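Aluminum resistance protein (Clostridium novyi, PDB 3I16) probably cleaves carbon-sulfur bonds of amino acid substrates with the help of a pyridoxal-5'-phosphate cofactor and is thought to take part in aluminum resistance. Local coordinates at residues 55-59 and 60-64; 240-243 and 244-248; 13-16 and 17-21; 420-423 and 424-427. One frame throughout, in Å; residues are numbered along the deposited sequence. Where two conformers were deposited one is given.

Interaction 1: residues 55-59 and 60-64; sequences ERISE and AHFTN
Ser58 and His61 hold together a local turn in the loop between helices 17-54 and 73-86, where polar side chains and backbone groups meet around a short 3-10 segment. The bond from Ser58 N to His61 ND1 is 3.0 Å long and nearly straight at 168°, with the peptide nitrogen tilted modestly from the ring plane. Histidine suits this place because its ring nitrogen can accept the N-H that opens the turn while its backbone closes it: His61 N returns to Ser58 O at 3.0 Å, approaching from above the carbonyl plane. Ser58 OG sits between its own backbone N and carbonyl carbon (chi1 69°), which brings it into a weak bond from Ala60 N at 3.2 Å. Ile57 lies across the ring at about a right angle, and its CD1 makes a CH-pi contact 4.1 Å from the centroid of His61, almost on the ring normal. The imidazole is therefore fixed by a bond at its border and a methyl over one face. One residue further on, Phe62 N bonds to Glu59 O at 3.0 Å, while Ser58 O lies over one face of the Phe62 ring. Phe62 and Ile57 also pack on Ile358 of the second subunit, and Ile57 rests on Tyr291 of helix 287-318, consistent with apolar residues at this subunit boundary. The whole follows a Schellman motif, in which Arg56 takes positive phi at the end of helix 17-54; a 3-10 turn comes next and an inverse gamma turn centred on Phe62 closes the sequence.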
loop_
_atom_site.group_PDB
_atom_site.type_symbol
_atom_site.label_atom_id
_atom_site.label_comp_id
_atom_site.label_asym_id
_atom_site.label_seq_id
_atom_site.Cartn_x
_atom_site.Cartn_y
_atom_site.Cartn_z
ATOM N N GLU B 55 -0.304 -4.430 -25.949
ATOM C CA GLU B 55 0.455 -5.092 -24.899
ATOM C C GLU B 55 -0.363 -6.094 -24.098
ATOM O O GLU B 55 0.146 -6.682 -23.141
ATOM C CB GLU B 55 1.091 -4.048 -23.959
ATOM C CG GLU B 55 2.210 -3.310 -24.610
ATOM C CD GLU B 55 3.322 -4.237 -25.081
ATOM O OE1 GLU B 55 3.624 -5.239 -24.384
ATOM O OE2 GLU B 55 3.903 -3.935 -26.144
ATOM N N ARG B 56 -1.629 -6.278 -24.464
ATOM C CA ARG B 56 -2.490 -7.256 -23.804
ATOM C C ARG B 56 -2.531 -7.107 -22.274
ATOM O O ARG B 56 -2.423 -8.081 -21.521
ATOM C CB ARG B 56 -2.072 -8.657 -24.251
ATOM C CG ARG B 56 -2.227 -8.853 -25.772
ATOM C CD ARG B 56 -1.575 -10.150 -26.261
ATOM N NE ARG B 56 -2.256 -11.336 -25.760
ATOM C CZ ARG B 56 -3.354 -11.878 -26.300
ATOM N NH1 ARG B 56 -3.936 -11.349 -27.373
ATOM N NH2 ARG B 56 -3.890 -12.956 -25.745
ATOM N N ILE B 57 -2.710 -5.866 -21.831
ATOM C CA ILE B 57 -2.758 -5.573 -20.417
ATOM C C ILE B 57 -3.984 -6.272 -19.799
ATOM O O ILE B 57 -5.079 -6.211 -20.341
ATOM C CB ILE B 57 -2.767 -4.028 -20.159
ATOM C CG1 ILE B 57 -1.494 -3.373 -20.720
ATOM C CG2 ILE B 57 -2.907 -3.691 -18.660
ATOM C CD1 ILE B 57 -0.180 -3.922 -20.167
ATOM N N SER B 58 -3.753 -6.960 -18.684
ATOM C CA SER B 58 -4.764 -7.669 -17.925
ATOM C C SER B 58 -4.613 -7.328 -16.441
ATOM O O SER B 58 -3.669 -6.639 -16.038
ATOM C CB SER B 58 -4.557 -9.163 -18.079
ATOM O OG SER B 58 -3.363 -9.558 -17.422
ATOM N N GLU B 59 -5.516 -7.857 -15.618
ATOM C CA GLU B 59 -5.437 -7.640 -14.171
ATOM C C GLU B 59 -4.161 -8.230 -13.590
ATOM O O GLU B 59 -3.674 -7.736 -12.581
ATOM C CB GLU B 59 -6.692 -8.148 -13.455
ATOM C CG GLU B 59 -7.935 -7.337 -13.884
ATOM C CD GLU B 59 -9.248 -7.781 -13.243
ATOM O OE1 GLU B 59 -9.365 -8.960 -12.807
ATOM O OE2 GLU B 59 -10.179 -6.934 -13.209
ATOM N N ALA B 60 -3.583 -9.233 -14.260
ATOM C CA ALA B 60 -2.313 -9.849 -13.840
ATOM C C ALA B 60 -1.136 -8.863 -13.845
ATOM O O ALA B 60 -0.107 -9.112 -13.195
ATOM C CB ALA B 60 -1.980 -11.031 -14.729
ATOM N N HIS B 61 -1.263 -7.765 -14.590
ATOM C CA HIS B 61 -0.214 -6.752 -14.633
ATOM C C HIS B 61 -0.265 -5.795 -13.459
ATOM O O HIS B 61 0.634 -4.977 -13.328
ATOM C CB HIS B 61 -0.275 -5.945 -15.926
ATOM C CG HIS B 61 0.076 -6.746 -17.131
ATOM N ND1 HIS B 61 -0.870 -7.386 -17.899
ATOM C CD2 HIS B 61 1.274 -7.062 -17.670
ATOM C CE1 HIS B 61 -0.275 -8.028 -18.885
ATOM N NE2 HIS B 61 1.028 -7.854 -18.765
ATOM N N PHE B 62 -1.298 -5.878 -12.617
ATOM C CA PHE B 62 -1.387 -5.002 -11.458
ATOM C C PHE B 62 -0.675 -5.706 -10.321
ATOM O O PHE B 62 -1.247 -6.085 -9.304
ATOM C CB PHE B 62 -2.832 -4.583 -11.151
ATOM C CG PHE B 62 -3.549 -3.993 -12.346
ATOM C CD1 PHE B 62 -2.881 -3.163 -13.243
ATOM C CD2 PHE B 62 -4.899 -4.237 -12.557
ATOM C CE1 PHE B 62 -3.545 -2.633 -14.353
ATOM C CE2 PHE B 62 -5.568 -3.677 -13.661
ATOM C CZ PHE B 62 -4.881 -2.885 -14.548
ATOM N N THR B 63 0.628 -5.815 -10.535
ATOM C CA THR B 63 1.543 -6.509 -9.673
ATOM C C THR B 63 1.822 -5.783 -8.377
ATOM O O THR B 63 1.686 -4.557 -8.253
ATOM C CB THR B 63 2.889 -6.685 -10.395
ATOM O OG1 THR B 63 3.317 -5.412 -10.893
ATOM C CG2 THR B 63 2.769 -7.666 -11.560
ATOM N N ASN B 64 2.227 -6.576 -7.408
ATOM C CA ASN B 64 2.604 -6.099 -6.106
ATOM C C ASN B 64 3.979 -6.742 -5.841
ATOM O O ASN B 64 4.118 -7.609 -5.003
ATOM C CB ASN B 64 1.537 -6.552 -5.109
ATOM C CG ASN B 64 1.779 -6.041 -3.721
ATOM O OD1 ASN B 64 2.110 -4.858 -3.537
ATOM N ND2 ASN B 64 1.588 -6.926 -2.711
#

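Interaction 2: residues 240-243 and 244-248; sequences GSLI and KNIGG
Two hydrogen bonds shape the bend in which Ser241 meets Lys244, whose CG passes Ser241 CB at 3.9 Å. Lys244 N reaches Ser241 O at 3.3 Å, a weak bond that closes a type I beta turn. Inside it, Ser241 OG stands anti to its own nitrogen (chi1 169°) and beside the carbonyl carbon, where it accepts from Ile243 N at 3.2 Å and 158°; this is an ST turn, suited to serine because a short hydroxyl can fold back on the chain. Together they turn the chain sharply at the end of strand 237-241, in the sheet of a PLP-dependent fold of the aminotransferase clan. The turn delivers Lys244 to the pyridoxal-5'-phosphate pocket; its place beside the cofactor is consistent with the role of the Schiff-base lysine in related PLP enzymes. Of its two conformers, one places NZ to bond to Ser388 OG, a tentative link. Apolar contact is made on another side of the bend, where Leu242 CD2 meets Ile246 CG2 at 3.5 Å, the two branched side chains crossing obliquely. Both also pack on Tyr82 of helix 73-86 and Tyr256 of strand 255-259, so aliphatic residues fit this buried site. A third kind of contact is backbone alone: Gly247 CA points a hydrogen at Leu242 O, with CA and O 3.1 Å apart, and its lack of a side chain lets the 3-10 segment 245-247 press close.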
loop_
_atom_site.group_PDB
_atom_site.type_symbol
_atom_site.label_atom_id
_atom_site.label_comp_id
_atom_site.label_asym_id
_atom_site.label_seq_id
_atom_site.Cartn_x
_atom_site.Cartn_y
_atom_site.Cartn_z
ATOM N N GLY B 240 10.313 13.030 -18.570
ATOM C CA GLY B 240 9.316 13.797 -17.834
ATOM C C GLY B 240 8.961 13.236 -16.463
ATOM O O GLY B 240 9.426 12.168 -16.060
ATOM N N SER B 241 8.112 13.983 -15.759
ATOM C CA SER B 241 7.633 13.654 -14.404
ATOM C C SER B 241 6.229 13.025 -14.403
ATOM O O SER B 241 5.321 13.510 -15.079
ATOM C CB SER B 241 7.599 14.927 -13.550
ATOM O OG SER B 241 6.906 14.714 -12.323
ATOM N N LEU B 242 6.037 11.972 -13.614
ATOM C CA LEU B 242 4.731 11.331 -13.530
ATOM C C LEU B 242 3.734 12.107 -12.641
ATOM O O LEU B 242 2.601 11.677 -12.498
ATOM C CB LEU B 242 4.837 9.858 -13.058
ATOM C CG LEU B 242 5.459 8.780 -13.966
ATOM C CD1 LEU B 242 4.938 7.416 -13.504
ATOM C CD2 LEU B 242 5.153 8.931 -15.448
ATOM N N ILE B 243 4.154 13.193 -11.999
ATOM C CA ILE B 243 3.211 14.018 -11.257
ATOM C C ILE B 243 2.804 15.276 -12.048
ATOM O O ILE B 243 2.238 16.201 -11.476
ATOM C CB ILE B 243 3.616 14.294 -9.782
ATOM C CG1 ILE B 243 4.805 15.226 -9.654
ATOM C CG2 ILE B 243 3.852 12.944 -9.037
ATOM C CD1 ILE B 243 5.140 15.541 -8.165
ATOM N N LYS B 244 3.148 15.310 -13.348
ATOM C CA LYS B 244 2.675 16.350 -14.251
ATOM C C LYS B 244 1.662 15.627 -15.148
ATOM O O LYS B 244 1.055 14.678 -14.708
ATOM C CB LYS B 244 3.796 17.012 -15.045
ATOM C CG LYS B 244 4.846 17.680 -14.193
ATOM C CD LYS B 244 5.838 18.424 -15.059
ATOM C CE LYS B 244 6.985 18.969 -14.225
ATOM N NZ LYS B 244 6.490 19.763 -13.068
ATOM N N ASN B 245 1.482 16.069 -16.391
ATOM C CA ASN B 245 0.451 15.523 -17.299
ATOM C C ASN B 245 0.260 14.002 -17.365
ATOM O O ASN B 245 -0.843 13.500 -17.165
ATOM C CB ASN B 245 0.698 15.984 -18.749
ATOM C CG ASN B 245 0.856 17.494 -18.903
ATOM O OD1 ASN B 245 1.206 18.188 -17.961
ATOM N ND2 ASN B 245 0.643 17.993 -20.128
ATOM N N ILE B 246 1.330 13.273 -17.669
ATOM C CA ILE B 246 1.226 11.835 -17.993
ATOM C C ILE B 246 0.817 10.916 -16.864
ATOM O O ILE B 246 0.451 9.754 -17.096
ATOM C CB ILE B 246 2.513 11.339 -18.723
ATOM C CG1 ILE B 246 2.235 10.064 -19.526
ATOM C CG2 ILE B 246 3.678 11.167 -17.745
ATOM C CD1 ILE B 246 3.156 9.869 -20.717
ATOM N N GLY B 247 0.905 11.404 -15.638
ATOM C CA GLY B 247 0.413 10.649 -14.481
ATOM C C GLY B 247 -1.104 10.776 -14.298
ATOM O O GLY B 247 -1.668 10.128 -13.411
ATOM N N GLY B 248 -1.737 11.658 -15.073
ATOM C CA GLY B 248 -3.205 11.824 -15.084
ATOM C C GLY B 248 -3.812 12.177 -13.748
ATOM O O GLY B 248 -4.957 11.811 -13.460
#

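Interaction 3: residues 13-16 and 17-21; sequences YNIN and DRVLK
Asn16 lays its amide across Val19 at about a right angle, with OD1 3.6 Å from Val19 CG2 and the backbone Val19 N nearer still. The bond from Val19 N to Asn16 OD1 is 2.9 Å long with an N-H...O angle of 157°, and the donor is tilted from the plane of the side-chain carbonyl. The amide reaches this position because CG lies between the backbone N and the carbonyl carbon (chi1 59°), folding the side chain over the first turn of helix 17-54. Asparagine is apt here: its short arm presents an oxygen to a peptide N-H that has no carbonyl a turn earlier within the helix, while its ND2 turns to Val426 O, so both ends of the group are used. The backbone of the same residue starts the helix as well. Asn16 O accepts from Leu20 N at 3.0 Å, with the donor in the carbonyl plane. Beside this polar cap, Ile15 and Leu20 cross nearly perpendicularly, CG2 of Ile15 meeting CD2 of Leu20 at 3.8 Å, while the same CG2 lies 4.3 Å from CG1 of Val19. Both Ile15 and Leu20 also pack on Leu10 of helix 4-11, and Val19 faces Leu419 and Ser423 of helix 411-425. Asp17 adds a salt bridge to Lys11, and a carboxylate in the first turn would be expected to suit the positive end of the helix dipole. The polar bond and the Ile15-Leu20 pair together make up an asparagine N-cap with a hydrophobic staple.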
loop_
_atom_site.group_PDB
_atom_site.type_symbol
_atom_site.label_atom_id
_atom_site.label_comp_id
_atom_site.label_asym_id
_atom_site.label_seq_id
_atom_site.Cartn_x
_atom_site.Cartn_y
_atom_site.Cartn_z
ATOM N N TYR B 13 -17.912 32.602 -1.392
ATOM C CA TYR B 13 -16.451 32.690 -1.496
ATOM C C TYR B 13 -15.982 34.128 -1.771
ATOM O O TYR B 13 -14.829 34.337 -2.100
ATOM C CB TYR B 13 -15.957 31.804 -2.643
ATOM C CG TYR B 13 -15.933 30.340 -2.324
ATOM C CD1 TYR B 13 -17.074 29.561 -2.407
ATOM C CD2 TYR B 13 -14.743 29.730 -1.943
ATOM C CE1 TYR B 13 -17.029 28.198 -2.101
ATOM C CE2 TYR B 13 -14.685 28.396 -1.644
ATOM C CZ TYR B 13 -15.822 27.628 -1.721
ATOM O OH TYR B 13 -15.731 26.286 -1.424
ATOM N N ASN B 14 -16.884 35.099 -1.625
ATOM C CA ASN B 14 -16.612 36.517 -1.887
ATOM C C ASN B 14 -16.240 36.780 -3.351
ATOM O O ASN B 14 -15.466 37.696 -3.670
ATOM C CB ASN B 14 -15.599 37.107 -0.889
ATOM C CG ASN B 14 -16.155 37.184 0.532
ATOM O OD1 ASN B 14 -17.373 37.236 0.740
ATOM N ND2 ASN B 14 -15.260 37.211 1.514
ATOM N N ILE B 15 -16.812 35.968 -4.242
ATOM C CA ILE B 15 -16.641 36.140 -5.684
ATOM C C ILE B 15 -17.675 37.174 -6.056
ATOM O O ILE B 15 -18.858 37.014 -5.768
ATOM C CB ILE B 15 -16.843 34.836 -6.456
ATOM C CG1 ILE B 15 -15.626 33.923 -6.203
ATOM C CG2 ILE B 15 -16.975 35.131 -7.946
ATOM C CD1 ILE B 15 -15.806 32.475 -6.604
ATOM N N ASN B 16 -17.233 38.257 -6.682
ATOM C CA ASN B 16 -18.109 39.396 -6.932
ATOM C C ASN B 16 -18.657 39.405 -8.358
ATOM O O ASN B 16 -18.203 38.642 -9.218
ATOM C CB ASN B 16 -17.345 40.683 -6.595
ATOM C CG ASN B 16 -16.067 40.825 -7.415
ATOM O OD1 ASN B 16 -16.141 41.090 -8.601
ATOM N ND2 ASN B 16 -14.893 40.589 -6.789
ATOM N N ASP B 17 -19.638 40.258 -8.607
ATOM C CA ASP B 17 -20.262 40.315 -9.934
ATOM C C ASP B 17 -19.303 40.729 -11.042
ATOM O O ASP B 17 -19.440 40.289 -12.157
ATOM C CB ASP B 17 -21.441 41.289 -9.916
ATOM C CG ASP B 17 -22.594 40.778 -9.094
ATOM O OD1 ASP B 17 -22.728 39.535 -8.962
ATOM O OD2 ASP B 17 -23.365 41.624 -8.594
ATOM N N ARG B 18 -18.342 41.598 -10.742
ATOM C CA ARG B 18 -17.371 42.013 -11.765
ATOM C C ARG B 18 -16.583 40.813 -12.257
ATOM O O ARG B 18 -16.370 40.651 -13.461
ATOM C CB ARG B 18 -16.446 43.082 -11.205
ATOM C CG ARG B 18 -15.339 43.576 -12.121
ATOM C CD ARG B 18 -14.696 44.835 -11.464
ATOM N NE ARG B 18 -13.918 45.614 -12.424
ATOM C CZ ARG B 18 -13.497 46.873 -12.238
ATOM N NH1 ARG B 18 -13.747 47.545 -11.117
ATOM N NH2 ARG B 18 -12.822 47.481 -13.204
ATOM N N VAL B 19 -16.155 39.972 -11.322
ATOM C CA VAL B 19 -15.415 38.758 -11.683
ATOM C C VAL B 19 -16.302 37.754 -12.422
ATOM O O VAL B 19 -15.870 37.187 -13.417
ATOM C CB VAL B 19 -14.713 38.125 -10.466
ATOM C CG1 VAL B 19 -14.217 36.726 -10.788
ATOM C CG2 VAL B 19 -13.566 39.026 -10.064
ATOM N N LEU B 20 -17.549 37.588 -11.982
ATOM C CA LEU B 20 -18.470 36.667 -12.660
ATOM C C LEU B 20 -18.712 37.092 -14.079
ATOM O O LEU B 20 -18.737 36.244 -14.961
ATOM C CB LEU B 20 -19.796 36.521 -11.920
ATOM C CG LEU B 20 -19.741 35.779 -10.586
ATOM C CD1 LEU B 20 -21.062 35.943 -9.810
ATOM C CD2 LEU B 20 -19.369 34.283 -10.808
ATOM N N LYS B 21 -18.882 38.394 -14.306
ATOM C CA LYS B 21 -19.106 38.915 -15.661
ATOM C C LYS B 21 -17.859 38.768 -16.530
ATOM O O LYS B 21 -17.961 38.473 -17.728
ATOM C CB LYS B 21 -19.617 40.373 -15.627
ATOM C CG LYS B 21 -19.706 41.067 -16.994
ATOM C CD LYS B 21 -20.946 40.679 -17.828
ATOM C CE LYS B 21 -22.195 41.404 -17.344
#

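Interaction 4: residues 420-423 and 424-427; sequences IALS and RIVK
Leu422 and Val426 meet in the last turn of helix 411-425, where the helix runs out at the C terminus of the chain and the carbonyls of Leu422 and Ser423 find their partners. Leu422 O is gripped twice: Val426 N comes nearly along the C=O axis at 2.8 Å, and Ile425 N arrives at 2.9 Å from above the carbonyl plane. Arg424 N divides itself between Ile420 O and Ala421 O, both bonds weak, a sign that the helix is already slackening. Ser423 OG turns back to Leu419 O, as a small hydroxyl in a helix readily does, and Arg424 carries its charge to a salt bridge with Glu347. Leucine, isoleucine and valine cover the apolar side: Leu422 CD1 lies 3.5 Å from Val426 CG2 and 4.0 Å from Ile425 CG1, and Leu422 packs further on Val19 and Leu22. The long Lys427 side chain can fold back over the helix end, where its positive charge would be expected to suit the negative end of the dipole. Its chain bends at chi4 (-64°), bringing NZ to Ser423 O in a 2.8 Å hydrogen bond.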
loop_
_atom_site.group_PDB
_atom_site.type_symbol
_atom_site.label_atom_id
_atom_site.label_comp_id
_atom_site.label_asym_id
_atom_site.label_seq_id
_atom_site.Cartn_x
_atom_site.Cartn_y
_atom_site.Cartn_z
ATOM N N ILE B 420 -11.868 32.543 -7.530
ATOM C CA ILE B 420 -11.518 32.819 -6.144
ATOM C C ILE B 420 -10.295 33.741 -6.119
ATOM O O ILE B 420 -10.342 34.810 -5.516
ATOM C CB ILE B 420 -11.234 31.486 -5.339
ATOM C CG1 ILE B 420 -12.530 30.687 -5.148
ATOM C CG2 ILE B 420 -10.620 31.793 -3.953
ATOM C CD1 ILE B 420 -12.338 29.246 -4.656
ATOM N N ALA B 421 -9.249 33.356 -6.854
ATOM C CA ALA B 421 -8.003 34.111 -6.890
ATOM C C ALA B 421 -8.182 35.515 -7.479
ATOM O O ALA B 421 -7.767 36.513 -6.880
ATOM C CB ALA B 421 -6.926 33.320 -7.667
ATOM N N LEU B 422 -8.836 35.609 -8.627
ATOM C CA LEU B 422 -9.063 36.912 -9.228
ATOM C C LEU B 422 -9.904 37.804 -8.348
ATOM O O LEU B 422 -9.680 39.030 -8.306
ATOM C CB LEU B 422 -9.693 36.785 -10.633
ATOM C CG LEU B 422 -9.923 38.090 -11.407
ATOM C CD1 LEU B 422 -8.635 38.843 -11.628
ATOM C CD2 LEU B 422 -10.615 37.802 -12.770
ATOM N N SER B 423 -10.882 37.234 -7.649
ATOM C CA SER B 423 -11.749 38.047 -6.779
ATOM C C SER B 423 -10.960 38.714 -5.639
ATOM O O SER B 423 -11.385 39.751 -5.127
ATOM C CB SER B 423 -12.930 37.242 -6.236
ATOM O OG SER B 423 -13.817 36.854 -7.301
ATOM N N ARG B 424 -9.841 38.123 -5.234
ATOM C CA ARG B 424 -8.983 38.783 -4.230
ATOM C C ARG B 424 -8.333 40.045 -4.768
ATOM O O ARG B 424 -8.040 40.940 -3.990
ATOM C CB ARG B 424 -7.854 37.894 -3.743
ATOM C CG ARG B 424 -8.266 36.754 -2.880
ATOM C CD ARG B 424 -7.074 35.843 -2.630
ATOM N NE ARG B 424 -6.112 36.263 -1.602
ATOM C CZ ARG B 424 -6.004 35.732 -0.373
ATOM N NH1 ARG B 424 -6.823 34.773 0.056
ATOM N NH2 ARG B 424 -5.054 36.159 0.457
ATOM N N ILE B 425 -8.112 40.139 -6.078
ATOM C CA ILE B 425 -7.430 41.317 -6.637
ATOM C C ILE B 425 -8.302 42.238 -7.504
ATOM O O ILE B 425 -7.910 43.368 -7.780
ATOM C CB ILE B 425 -6.104 40.895 -7.367
ATOM C CG1 ILE B 425 -6.342 40.151 -8.680
ATOM C CG2 ILE B 425 -5.260 39.982 -6.485
ATOM C CD1 ILE B 425 -5.039 39.619 -9.262
ATOM N N VAL B 426 -9.479 41.779 -7.929
ATOM C CA VAL B 426 -10.386 42.595 -8.741
ATOM C C VAL B 426 -11.760 42.577 -8.074
ATOM O O VAL B 426 -12.273 41.509 -7.725
ATOM C CB VAL B 426 -10.457 42.092 -10.199
ATOM C CG1 VAL B 426 -11.549 42.842 -10.985
ATOM C CG2 VAL B 426 -9.096 42.257 -10.864
ATOM N N LYS B 427 -12.329 43.768 -7.878
ATOM C CA LYS B 427 -13.595 43.942 -7.156
ATOM C C LYS B 427 -14.483 45.016 -7.766
ATOM O O LYS B 427 -14.066 46.116 -8.154
ATOM C CB LYS B 427 -13.311 44.314 -5.695
ATOM C CG LYS B 427 -12.418 43.318 -4.971
ATOM C CD LYS B 427 -12.197 43.682 -3.515
ATOM C CE LYS B 427 -11.231 42.696 -2.864
ATOM N NZ LYS B 427 -11.786 41.313 -2.830
ATOM O OXT LYS B 427 -15.688 44.809 -7.857
#

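Each contact is local, within one continuous run of chain; the four follow in series, and none nests in or crosses another. Interaction 3 comes first, joining the loop after helix 4-11 to the start of helix 17-54. Interaction 1 follows the far end of that long helix and leads toward helix 73-86. Interaction 2 turns the chain out of strand 237-241, deep in the subunit, its centre about 20 Å from that of interaction 1. Interaction 4 ends helix 411-425 and the chain. There the start of helix 17-54 meets the C-terminal end of the chain: Asn16 ND2 lies 2.9 Å from Val426 O, a probable hydrogen bond tying the start of the long helix to the last one.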